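Local coordinates for putative D-lactate dehydrogenase (Chlamydomonas reinhardtii, PDB 4ZGS), which acts as the pyruvate reductase of the algal chloroplast, probably reducing pyruvate to D-lactate with a nicotinamide cofactor during fermentation, at residues Asp279-Ser283 with Gly284-Ala288; Val172-Met176 with Arg177-Val181; Ile147-Asn151 with Arg152-Asp156. All coordinates share one frame; numbering follows the deposited sequence.

Contact 1 of 3, residues Asp279-Ser283 with Gly284-Ala288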
loop_
_atom_site.group_PDB
_atom_site.type_symbol
_atom_site.label_atom_id
_atom_site.label_comp_id
_atom_site.label_asym_id
_atom_site.label_seq_id
_atom_site.Cartn_x
_atom_site.Cartn_y
_atom_site.Cartn_z
ATOM N N ASP A 279 -9.743 -18.907 14.294
ATOM C CA ASP A 279 -9.181 -20.143 14.810
ATOM C C ASP A 279 -8.777 -21.046 13.677
ATOM O O ASP A 279 -7.692 -21.626 13.696
ATOM C CB ASP A 279 -10.196 -20.887 15.669
ATOM C CG ASP A 279 -10.525 -20.164 16.959
ATOM O OD1 ASP A 279 -9.746 -19.275 17.390
ATOM O OD2 ASP A 279 -11.587 -20.500 17.532
ATOM N N ALA A 280 -9.646 -21.114 12.670
ATOM C CA ALA A 280 -9.484 -22.033 11.561
ATOM C C ALA A 280 -8.374 -21.567 10.650
ATOM O O ALA A 280 -7.577 -22.368 10.173
ATOM C CB ALA A 280 -10.771 -22.153 10.799
ATOM N N LEU A 281 -8.285 -20.258 10.466
ATOM C CA LEU A 281 -7.198 -19.673 9.692
ATOM C C LEU A 281 -5.851 -19.904 10.368
ATOM O O LEU A 281 -4.846 -20.190 9.713
ATOM C CB LEU A 281 -7.408 -18.179 9.528
ATOM C CG LEU A 281 -8.349 -17.703 8.438
ATOM C CD1 LEU A 281 -8.550 -16.208 8.634
ATOM C CD2 LEU A 281 -7.764 -18.026 7.062
ATOM N N GLU A 282 -5.831 -19.741 11.684
ATOM C CA GLU A 282 -4.595 -19.873 12.431
ATOM C C GLU A 282 -4.220 -21.332 12.662
ATOM O O GLU A 282 -3.044 -21.637 12.825
ATOM C CB GLU A 282 -4.684 -19.104 13.750
ATOM C CG GLU A 282 -4.535 -17.591 13.559
ATOM C CD GLU A 282 -4.910 -16.787 14.782
ATOM O OE1 GLU A 282 -5.026 -15.547 14.670
ATOM O OE2 GLU A 282 -5.068 -17.388 15.858
ATOM N N SER A 283 -5.198 -22.237 12.655
ATOM C CA SER A 283 -4.893 -23.669 12.793
ATOM C C SER A 283 -4.511 -24.274 11.451
ATOM O O SER A 283 -3.980 -25.386 11.382
ATOM C CB SER A 283 -6.079 -24.448 13.397
ATOM O OG SER A 283 -7.230 -24.416 12.577
ATOM N N GLY A 284 -4.809 -23.547 10.382
ATOM C CA GLY A 284 -4.554 -24.035 9.042
ATOM C C GLY A 284 -5.704 -24.829 8.430
ATOM O O GLY A 284 -5.609 -25.273 7.272
ATOM N N GLN A 285 -6.786 -24.996 9.196
ATOM C CA GLN A 285 -7.979 -25.690 8.729
ATOM C C GLN A 285 -8.563 -24.975 7.520
ATOM O O GLN A 285 -8.809 -25.614 6.491
ATOM C CB GLN A 285 -9.025 -25.811 9.838
ATOM C CG GLN A 285 -10.261 -26.610 9.430
ATOM C CD GLN A 285 -9.952 -28.053 8.959
ATOM O OE1 GLN A 285 -8.816 -28.534 9.038
ATOM N NE2 GLN A 285 -10.979 -28.736 8.457
ATOM N N ILE A 286 -8.779 -23.662 7.625
ATOM C CA ILE A 286 -9.033 -22.884 6.424
ATOM C C ILE A 286 -7.730 -22.310 5.913
ATOM O O ILE A 286 -7.094 -21.483 6.569
ATOM C CB ILE A 286 -10.011 -21.731 6.633
ATOM C CG1 ILE A 286 -11.418 -22.245 6.911
ATOM C CG2 ILE A 286 -10.063 -20.898 5.387
ATOM C CD1 ILE A 286 -12.455 -21.128 6.995
ATOM N N GLY A 287 -7.337 -22.744 4.726
ATOM C CA GLY A 287 -6.091 -22.292 4.145
ATOM C C GLY A 287 -6.186 -20.946 3.451
ATOM O O GLY A 287 -5.198 -20.233 3.352
ATOM N N ALA A 288 -7.361 -20.582 2.956
ATOM C CA ALA A 288 -7.474 -19.295 2.294
ATOM C C ALA A 288 -8.919 -18.829 2.247
ATOM O O ALA A 288 -9.859 -19.606 2.390
ATOM C CB ALA A 288 -6.878 -19.350 0.897
#
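The carbonyl of A280 receives the backbone amide of I286 (I286 N to A280 O 3.1 Å, N-H...O 148°), the donor standing well above the carbonyl plane. Near the helix end, a weak bond runs from G284 N to L281 O at 3.4 Å. G284, where the chain leaves the helix, has a positive phi of 89° that would jam a CB against S283 O. S283 OG sits between its own backbone N and carbonyl carbon (chi1 63°), turned back to the helix, 3.0 Å from D279 O and 3.2 Å from A280 O, with one proton for two acceptors. The same OG borders Q285 CB at 3.6 Å, while the amide end of Q285 leads off to the carbonyls of I254 and M257. Beyond the polar turn, the two branches of I286 share the packing: CG1 rests on A280 CB at 3.9 Å, and CG2 meets L281 CD2 at 4.0 Å. E282 hydrogen-bonds Y327 through OE1 and forms a salt bridge through OE2 with R319 of a neighbouring subunit. This is the helix-to-strand turn of a beta-alpha-beta unit in the Rossmann-type domain, linking helix 277-283 to parallel strand 286-291, after strand 261-265.

Contact 2 of 3, residues Val172-Met176 with Arg177-Val181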
loop_
_atom_site.group_PDB
_atom_site.type_symbol
_atom_site.label_atom_id
_atom_site.label_comp_id
_atom_site.label_asym_id
_atom_site.label_seq_id
_atom_site.Cartn_x
_atom_site.Cartn_y
_atom_site.Cartn_z
ATOM N N VAL A 172 5.025 -18.545 -3.482
ATOM C CA VAL A 172 4.795 -19.785 -4.192
ATOM C C VAL A 172 3.317 -20.167 -4.262
ATOM O O VAL A 172 2.643 -20.287 -3.240
ATOM C CB VAL A 172 5.538 -20.931 -3.557
ATOM C CG1 VAL A 172 5.172 -22.228 -4.252
ATOM C CG2 VAL A 172 7.053 -20.667 -3.597
ATOM N N GLY A 173 2.828 -20.403 -5.481
ATOM C CA GLY A 173 1.424 -20.700 -5.679
ATOM C C GLY A 173 1.092 -22.159 -5.831
ATOM O O GLY A 173 1.861 -23.040 -5.438
ATOM N N VAL A 174 -0.069 -22.406 -6.424
ATOM C CA VAL A 174 -0.611 -23.751 -6.579
ATOM C C VAL A 174 -1.380 -23.892 -7.900
ATOM O O VAL A 174 -2.027 -22.935 -8.336
ATOM C CB VAL A 174 -1.524 -24.081 -5.391
ATOM C CG1 VAL A 174 -2.652 -24.971 -5.818
ATOM C CG2 VAL A 174 -0.713 -24.726 -4.288
ATOM N N GLU A 175 -1.312 -25.070 -8.528
ATOM C CA GLU A 175 -2.094 -25.368 -9.742
ATOM C C GLU A 175 -3.563 -25.662 -9.487
ATOM O O GLU A 175 -3.913 -26.384 -8.553
ATOM C CB GLU A 175 -1.511 -26.565 -10.485
ATOM C CG GLU A 175 -0.412 -26.229 -11.453
ATOM C CD GLU A 175 0.088 -27.450 -12.227
ATOM O OE1 GLU A 175 -0.513 -28.555 -12.088
ATOM O OE2 GLU A 175 1.104 -27.292 -12.953
ATOM N N MET A 176 -4.424 -25.150 -10.356
ATOM C CA MET A 176 -5.843 -25.451 -10.225
ATOM C C MET A 176 -6.333 -26.674 -11.004
ATOM O O MET A 176 -7.374 -27.241 -10.655
ATOM C CB MET A 176 -6.632 -24.220 -10.637
ATOM C CG MET A 176 -7.760 -23.825 -9.705
ATOM S SD MET A 176 -8.361 -22.333 -10.446
ATOM C CE MET A 176 -6.763 -21.551 -10.596
ATOM N N ARG A 177 -5.553 -27.135 -11.984
ATOM C CA ARG A 177 -6.089 -28.059 -12.978
ATOM C C ARG A 177 -6.817 -29.273 -12.429
ATOM O O ARG A 177 -7.919 -29.564 -12.868
ATOM C CB ARG A 177 -5.029 -28.591 -13.946
ATOM C CG ARG A 177 -5.732 -29.494 -14.974
ATOM C CD ARG A 177 -4.973 -29.773 -16.267
ATOM N NE ARG A 177 -5.836 -30.502 -17.197
ATOM C CZ ARG A 177 -5.508 -30.859 -18.436
ATOM N NH1 ARG A 177 -4.313 -30.557 -18.932
ATOM N NH2 ARG A 177 -6.401 -31.505 -19.181
ATOM N N HIS A 178 -6.228 -30.048 -11.549
ATOM C CA HIS A 178 -6.993 -31.234 -11.168
ATOM C C HIS A 178 -7.687 -31.153 -9.803
ATOM O O HIS A 178 -8.161 -32.154 -9.291
ATOM C CB HIS A 178 -6.112 -32.467 -11.329
ATOM C CG HIS A 178 -5.781 -32.747 -12.762
ATOM N ND1 HIS A 178 -4.579 -32.392 -13.337
ATOM C CD2 HIS A 178 -6.514 -33.309 -13.748
ATOM C CE1 HIS A 178 -4.576 -32.744 -14.609
ATOM N NE2 HIS A 178 -5.741 -33.301 -14.884
ATOM N N LYS A 179 -7.705 -29.968 -9.203
ATOM C CA LYS A 179 -8.294 -29.775 -7.877
ATOM C C LYS A 179 -9.799 -30.067 -7.779
ATOM O O LYS A 179 -10.550 -29.858 -8.734
ATOM C CB LYS A 179 -8.037 -28.340 -7.422
ATOM C CG LYS A 179 -6.569 -27.976 -7.396
ATOM C CD LYS A 179 -5.826 -28.947 -6.491
ATOM C CE LYS A 179 -4.316 -28.864 -6.684
ATOM N NZ LYS A 179 -3.751 -27.621 -6.070
ATOM N N VAL A 180 -10.220 -30.551 -6.613
ATOM C CA VAL A 180 -11.622 -30.794 -6.312
ATOM C C VAL A 180 -12.295 -29.520 -5.795
ATOM O O VAL A 180 -11.853 -28.929 -4.809
ATOM C CB VAL A 180 -11.794 -31.857 -5.256
ATOM C CG1 VAL A 180 -13.273 -32.028 -4.927
ATOM C CG2 VAL A 180 -11.177 -33.152 -5.709
ATOM N N VAL A 181 -13.373 -29.133 -6.467
ATOM C CA VAL A 181 -14.138 -27.923 -6.227
ATOM C C VAL A 181 -15.598 -28.201 -5.890
ATOM O O VAL A 181 -16.321 -28.730 -6.730
ATOM C CB VAL A 181 -14.119 -27.065 -7.461
ATOM C CG1 VAL A 181 -15.122 -25.888 -7.337
ATOM C CG2 VAL A 181 -12.699 -26.653 -7.756
#
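A type I beta turn from M176 to K179 leads the chain into strand 180-184, a strand of the parallel sheet in the Rossmann-type NAD-binding domain. Its closing bond joins K179 N to M176 O at 3.1 Å (N-H...O 154°), the donor lying above the carbonyl plane. The side chain of K179 then doubles back over the turn: bends at chi2 (-57°) and chi4 (74°) curl it until NZ donates to E175 O at 2.8 Å, although the position of NZ in the model is less certain than the rest. With only a methyl group in place of the K179 chain, as in an alanine here, the aliphatic cover over the E175 and M176 carbonyls is gone, and E175 O is likely to lose its lysine donor, if NZ is placed correctly. On the turn itself, CG of R177 lies 3.4 Å above one face of the H178 ring, offset toward its rim. R177 runs extended from CG to NE, carrying its guanidinium to a salt bridge with E137 of a neighbouring subunit. E175 points its carboxylate to S135 and S138 of that subunit, whose E141 also takes the backbone amide of M176. The M176 side chain instead packs inward on helix 136-151 and on I200. K179 CG lies 3.3 Å from E175 O and 3.4 Å from M176 O.

Contact 3 of 3, residues Ile147-Asn151 with Arg152-Asp156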
loop_
_atom_site.group_PDB
_atom_site.type_symbol
_atom_site.label_atom_id
_atom_site.label_comp_id
_atom_site.label_asym_id
_atom_site.label_seq_id
_atom_site.Cartn_x
_atom_site.Cartn_y
_atom_site.Cartn_z
ATOM N N ILE A 147 -10.335 -16.852 -6.655
ATOM C CA ILE A 147 -9.614 -18.118 -6.545
ATOM C C ILE A 147 -8.226 -17.980 -7.192
ATOM O O ILE A 147 -7.189 -18.281 -6.578
ATOM C CB ILE A 147 -10.420 -19.271 -7.144
ATOM C CG1 ILE A 147 -11.548 -19.630 -6.172
ATOM C CG2 ILE A 147 -9.528 -20.533 -7.301
ATOM C CD1 ILE A 147 -12.644 -20.499 -6.784
ATOM N N PHE A 148 -8.193 -17.428 -8.393
ATOM C CA PHE A 148 -6.917 -17.298 -9.056
ATOM C C PHE A 148 -5.951 -16.408 -8.287
ATOM O O PHE A 148 -4.801 -16.774 -8.128
ATOM C CB PHE A 148 -7.110 -16.793 -10.483
ATOM C CG PHE A 148 -7.200 -17.915 -11.499
ATOM C CD1 PHE A 148 -6.060 -18.561 -11.943
ATOM C CD2 PHE A 148 -8.428 -18.330 -11.989
ATOM C CE1 PHE A 148 -6.147 -19.567 -12.865
ATOM C CE2 PHE A 148 -8.508 -19.337 -12.900
ATOM C CZ PHE A 148 -7.368 -19.955 -13.334
ATOM N N ALA A 149 -6.436 -15.267 -7.788
ATOM C CA ALA A 149 -5.607 -14.289 -7.130
ATOM C C ALA A 149 -4.983 -14.928 -5.888
ATOM O O ALA A 149 -3.781 -14.830 -5.685
ATOM C CB ALA A 149 -6.431 -13.013 -6.767
ATOM N N LEU A 150 -5.789 -15.616 -5.087
ATOM C CA LEU A 150 -5.277 -16.300 -3.901
ATOM C C LEU A 150 -4.287 -17.423 -4.224
ATOM O O LEU A 150 -3.263 -17.587 -3.554
ATOM C CB LEU A 150 -6.435 -16.887 -3.088
ATOM C CG LEU A 150 -7.342 -15.870 -2.390
ATOM C CD1 LEU A 150 -8.592 -16.573 -1.859
ATOM C CD2 LEU A 150 -6.583 -15.186 -1.273
ATOM N N ASN A 151 -4.606 -18.218 -5.243
ATOM C CA ASN A 151 -3.729 -19.297 -5.656
ATOM C C ASN A 151 -2.340 -18.799 -5.978
ATOM O O ASN A 151 -1.346 -19.473 -5.713
ATOM C CB ASN A 151 -4.283 -20.011 -6.889
ATOM C CG ASN A 151 -5.235 -21.100 -6.539
ATOM O OD1 ASN A 151 -5.286 -21.555 -5.397
ATOM N ND2 ASN A 151 -5.972 -21.560 -7.521
ATOM N N ARG A 152 -2.294 -17.673 -6.667
ATOM C CA ARG A 152 -1.042 -17.153 -7.156
ATOM C C ARG A 152 -0.521 -15.989 -6.338
ATOM O O ARG A 152 0.428 -15.340 -6.770
ATOM C CB ARG A 152 -1.175 -16.794 -8.631
ATOM C CG ARG A 152 -1.662 -18.001 -9.474
ATOM C CD ARG A 152 -0.814 -19.280 -9.199
ATOM N NE ARG A 152 0.524 -19.220 -9.799
ATOM C CZ ARG A 152 0.876 -19.823 -10.936
ATOM N NH1 ARG A 152 -0.014 -20.559 -11.618
ATOM N NH2 ARG A 152 2.124 -19.687 -11.401
ATOM N N HIS A 153 -1.164 -15.689 -5.203
ATOM C CA HIS A 153 -0.718 -14.600 -4.324
ATOM C C HIS A 153 -0.540 -13.311 -5.097
ATOM O O HIS A 153 0.448 -12.590 -4.895
ATOM C CB HIS A 153 0.644 -14.938 -3.615
ATOM C CG HIS A 153 0.609 -16.148 -2.741
ATOM N ND1 HIS A 153 0.175 -16.112 -1.433
ATOM C CD2 HIS A 153 0.958 -17.436 -2.981
ATOM C CE1 HIS A 153 0.266 -17.322 -0.902
ATOM N NE2 HIS A 153 0.737 -18.144 -1.819
ATOM N N LEU A 154 -1.490 -12.998 -5.960
ATOM C CA LEU A 154 -1.389 -11.790 -6.777
ATOM C C LEU A 154 -1.375 -10.478 -5.960
ATOM O O LEU A 154 -0.665 -9.544 -6.345
ATOM C CB LEU A 154 -2.526 -11.729 -7.813
ATOM C CG LEU A 154 -2.561 -12.829 -8.881
ATOM C CD1 LEU A 154 -3.594 -12.462 -9.987
ATOM C CD2 LEU A 154 -1.207 -13.071 -9.484
ATOM N N THR A 155 -2.128 -10.365 -4.859
ATOM C CA THR A 155 -2.097 -9.076 -4.140
ATOM C C THR A 155 -0.734 -8.849 -3.454
ATOM O O THR A 155 -0.113 -7.806 -3.650
ATOM C CB THR A 155 -3.245 -8.933 -3.099
ATOM O OG1 THR A 155 -3.103 -9.889 -2.036
ATOM C CG2 THR A 155 -4.636 -9.078 -3.790
ATOM N N ASP A 156 -0.242 -9.833 -2.708
ATOM C CA ASP A 156 1.135 -9.785 -2.211
ATOM C C ASP A 156 2.126 -9.439 -3.328
ATOM O O ASP A 156 2.982 -8.575 -3.150
ATOM C CB ASP A 156 1.552 -11.111 -1.569
ATOM C CG ASP A 156 0.784 -11.426 -0.295
ATOM O OD1 ASP A 156 -0.123 -10.640 0.078
ATOM O OD2 ASP A 156 1.079 -12.481 0.319
#
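Over one face of the H153 imidazole sits the carbonyl oxygen of L150, 4.1 Å above the plane and over the ring centre; N151 O approaches the same ring obliquely, 4.1 Å from CD2. The ring is set there with CG anti to the carbonyl carbon (chi1 -61°). H153, with positive phi (52°), is the C-prime residue of a Schellman motif ending helix 136-151. Two bonds define it: L154 N to A149 O at 2.9 Å, nearly straight (N-H...O 163°), and a weak one from H153 N to L150 O at 3.3 Å. Just inside, R152 N keeps the helical pattern with F148 O at 3.0 Å. The apolar side of the motif is A149 against L154, whose CB atoms lie 4.2 Å apart while L154 CG rests 3.8 Å from A149 CA. H153 is also the N-cap residue of helix 154-163, so one short turn ends a helix and begins the next. R152 is bent at chi2 and chi3, folding its CD to 3.5 Å from N151 O before the guanidinium donates to the carbonyls of A337, T336 and S138 of a neighbouring subunit. The carbonyls of F148, A149 and, weakly, L150 are met by backbone amides; separately, the partial negative charge of the helix end probably favours the R152 cation.

In the fold
Contact 3 is buried, contacts 1 and 2 only partly. Contacts 1 and 2 both reach the same parallel sheet, feeding strands 286-291 and 180-184, whereas contact 3 joins two successive helices. Contacts 1 and 3 each end a helix through backbone amides and apolar packing, one with glycine and the other with histidine at positive phi; contact 2 probably adds a lysine ammonium to its turn. Contact 3 touches both others, A288 CB lying 4.3 Å from L150 CD1 and V174 N probably hydrogen-bonding N151 O at 3.3 Å, while contacts 1 and 2 stay about 10 Å apart at their nearest atoms. E175, R177 and R152 reach one neighbouring subunit, E282 another.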